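PDB 3M33: methyltransferase domain-containing protein, which is of unknown function but probably acts as a methyltransferase. Local coordinates for residues Gly158-Glu164 with Leu212-Leu218. Residue numbers count along the deposited sequence, not the author numbering.
Sequences GWDIVAE and LVLARQL
Gly158, the C' residue of the Schellman motif ending helix 149-156, takes a positive phi (69°) that a residue without CB adopts easily; its O accepts a hydrogen bond from Gln217 NE2 (3.1 Å). Trp159 (chi1 m) buries its large flat indole against Leu154 and Phe138; Gln217 CB lies over one face, 3.8 Å from the five-membered-ring centroid (CH-pi). Strands 160-164 and 212-216 then run at 138°, axes 4.4 Å apart. Asp160 N to Arg216 O and Arg216 N to Asp160 O are both 2.7 Å; Asp160 OD2 accepts from Leu218 N (3.1 Å). Ile161 pairs with Ala215, small enough for CA-CA 4.1 Å, both side chains on the face of Val213. Strand 204-216 is antiparallel to both neighbours, 160-173 and 136-142, consistent with the reversed last strand of class I methyltransferases. At Val162 (phi/psi -105/-20°) a classic bulge lets Val162 N (2.8 Å) and Ala163 N (3.2 Å) share Leu214 O; Leu214 N returns to Ala163 O (2.9 Å). Glu164, non-hydrogen-bonded pair of Val213, makes a CA-H...O contact with Leu212 O (3.2 Å); its OE2 hydrogen-bonds His211.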
loop_
_atom_site.group_PDB
_atom_site.type_symbol
_atom_site.label_atom_id
_atom_site.label_comp_id
_atom_site.label_asym_id
_atom_site.label_seq_id
_atom_site.Cartn_x
_atom_site.Cartn_y
_atom_site.Cartn_z
ATOM N N GLY A 158 -13.481 -7.378 -15.703
ATOM C CA GLY A 158 -13.699 -6.551 -16.883
ATOM C C GLY A 158 -13.278 -5.094 -16.741
ATOM O O GLY A 158 -13.909 -4.206 -17.318
ATOM N N TRP A 159 -12.214 -4.844 -15.980
ATOM C CA TRP A 159 -11.665 -3.495 -15.836
ATOM C C TRP A 159 -10.441 -3.279 -16.734
ATOM O O TRP A 159 -9.704 -4.219 -17.011
ATOM C CB TRP A 159 -11.314 -3.218 -14.364
ATOM C CG TRP A 159 -12.510 -2.788 -13.563
ATOM C CD1 TRP A 159 -13.744 -3.386 -13.547
ATOM C CD2 TRP A 159 -12.601 -1.660 -12.681
ATOM N NE1 TRP A 159 -14.589 -2.698 -12.718
ATOM C CE2 TRP A 159 -13.915 -1.636 -12.171
ATOM C CE3 TRP A 159 -11.701 -0.665 -12.277
ATOM C CZ2 TRP A 159 -14.349 -0.662 -11.273
ATOM C CZ3 TRP A 159 -12.133 0.303 -11.396
ATOM C CH2 TRP A 159 -13.444 0.299 -10.900
ATOM N N ASP A 160 -10.226 -2.041 -17.176
ATOM C CA ASP A 160 -9.095 -1.717 -18.039
ATOM C C ASP A 160 -7.984 -1.012 -17.274
ATOM O O ASP A 160 -8.245 -0.132 -16.452
ATOM C CB ASP A 160 -9.535 -0.789 -19.162
ATOM C CG ASP A 160 -10.627 -1.381 -20.008
ATOM O OD1 ASP A 160 -10.361 -2.393 -20.684
ATOM O OD2 ASP A 160 -11.749 -0.829 -19.996
ATOM N N ILE A 161 -6.739 -1.370 -17.572
ATOM C CA ILE A 161 -5.613 -0.625 -17.035
ATOM C C ILE A 161 -5.416 0.633 -17.875
ATOM O O ILE A 161 -5.324 0.562 -19.093
ATOM C CB ILE A 161 -4.342 -1.483 -17.013
ATOM C CG1 ILE A 161 -4.498 -2.610 -15.991
ATOM C CG2 ILE A 161 -3.128 -0.636 -16.670
ATOM C CD1 ILE A 161 -3.348 -3.584 -15.985
ATOM N N VAL A 162 -5.389 1.793 -17.238
ATOM C CA VAL A 162 -5.153 3.020 -17.993
ATOM C C VAL A 162 -3.728 3.560 -17.781
ATOM O O VAL A 162 -3.229 4.317 -18.591
ATOM C CB VAL A 162 -6.231 4.106 -17.729
ATOM C CG1 VAL A 162 -7.630 3.563 -18.033
ATOM C CG2 VAL A 162 -6.162 4.612 -16.328
ATOM N N ALA A 163 -3.067 3.144 -16.709
ATOM C CA ALA A 163 -1.682 3.542 -16.490
ATOM C C ALA A 163 -0.969 2.493 -15.659
ATOM O O ALA A 163 -1.532 1.952 -14.706
ATOM C CB ALA A 163 -1.597 4.881 -15.789
ATOM N N GLU A 164 0.289 2.240 -15.999
ATOM C CA GLU A 164 1.039 1.216 -15.311
ATOM C C GLU A 164 2.519 1.561 -15.315
ATOM O O GLU A 164 3.065 1.927 -16.342
ATOM C CB GLU A 164 0.778 -0.128 -15.986
ATOM C CG GLU A 164 1.465 -1.299 -15.329
ATOM C CD GLU A 164 0.976 -2.640 -15.878
ATOM O OE1 GLU A 164 0.512 -2.693 -17.038
ATOM O OE2 GLU A 164 1.054 -3.641 -15.141
ATOM N N LEU A 212 2.995 0.109 -10.069
ATOM C CA LEU A 212 1.842 1.005 -9.956
ATOM C C LEU A 212 0.806 0.673 -11.002
ATOM O O LEU A 212 1.150 0.462 -12.166
ATOM C CB LEU A 212 2.255 2.464 -10.158
ATOM C CG LEU A 212 3.018 3.251 -9.106
ATOM C CD1 LEU A 212 4.374 2.627 -8.826
ATOM C CD2 LEU A 212 3.184 4.693 -9.580
ATOM N N VAL A 213 -0.464 0.661 -10.603
ATOM C CA VAL A 213 -1.540 0.339 -11.523
ATOM C C VAL A 213 -2.711 1.285 -11.290
ATOM O O VAL A 213 -3.201 1.414 -10.170
ATOM C CB VAL A 213 -2.025 -1.139 -11.350
ATOM C CG1 VAL A 213 -3.243 -1.423 -12.202
ATOM C CG2 VAL A 213 -0.918 -2.116 -11.694
ATOM N N LEU A 214 -3.140 1.960 -12.346
ATOM C CA LEU A 214 -4.380 2.720 -12.310
ATOM C C LEU A 214 -5.309 2.062 -13.320
ATOM O O LEU A 214 -4.928 1.838 -14.472
ATOM C CB LEU A 214 -4.111 4.177 -12.710
ATOM C CG LEU A 214 -5.318 5.118 -12.785
ATOM C CD1 LEU A 214 -5.924 5.254 -11.400
ATOM C CD2 LEU A 214 -4.907 6.487 -13.305
ATOM N N ALA A 215 -6.515 1.727 -12.886
ATOM C CA ALA A 215 -7.456 1.019 -13.743
ATOM C C ALA A 215 -8.833 1.665 -13.670
ATOM O O ALA A 215 -9.135 2.412 -12.735
ATOM C CB ALA A 215 -7.539 -0.444 -13.323
ATOM N N ARG A 216 -9.672 1.373 -14.655
ATOM C CA ARG A 216 -11.037 1.854 -14.636
ATOM C C ARG A 216 -11.851 1.007 -15.609
ATOM O O ARG A 216 -11.293 0.373 -16.513
ATOM C CB ARG A 216 -11.066 3.341 -14.990
ATOM C CG ARG A 216 -12.020 3.722 -16.096
ATOM C CD ARG A 216 -11.621 5.066 -16.718
ATOM N NE ARG A 216 -12.181 6.201 -15.996
ATOM C CZ ARG A 216 -11.978 7.469 -16.338
ATOM N NH1 ARG A 216 -11.215 7.755 -17.388
ATOM N NH2 ARG A 216 -12.532 8.450 -15.631
ATOM N N GLN A 217 -13.162 0.948 -15.419
ATOM C CA GLN A 217 -13.966 0.218 -16.383
ATOM C C GLN A 217 -14.432 1.167 -17.471
ATOM O O GLN A 217 -15.296 2.010 -17.237
ATOM C CB GLN A 217 -15.156 -0.471 -15.737
ATOM C CG GLN A 217 -15.852 -1.409 -16.702
ATOM C CD GLN A 217 -16.884 -2.273 -16.029
ATOM O OE1 GLN A 217 -17.798 -1.774 -15.366
ATOM N NE2 GLN A 217 -16.749 -3.583 -16.193
ATOM N N LEU A 218 -13.827 1.043 -18.649
ATOM C CA LEU A 218 -14.191 1.869 -19.793
ATOM C C LEU A 218 -15.391 1.253 -20.508
ATOM O O LEU A 218 -16.278 1.968 -20.964
ATOM C CB LEU A 218 -13.010 1.985 -20.759
ATOM C CG LEU A 218 -11.688 2.523 -20.211
ATOM C CD1 LEU A 218 -10.527 2.058 -21.062
ATOM C CD2 LEU A 218 -11.719 4.033 -20.128
#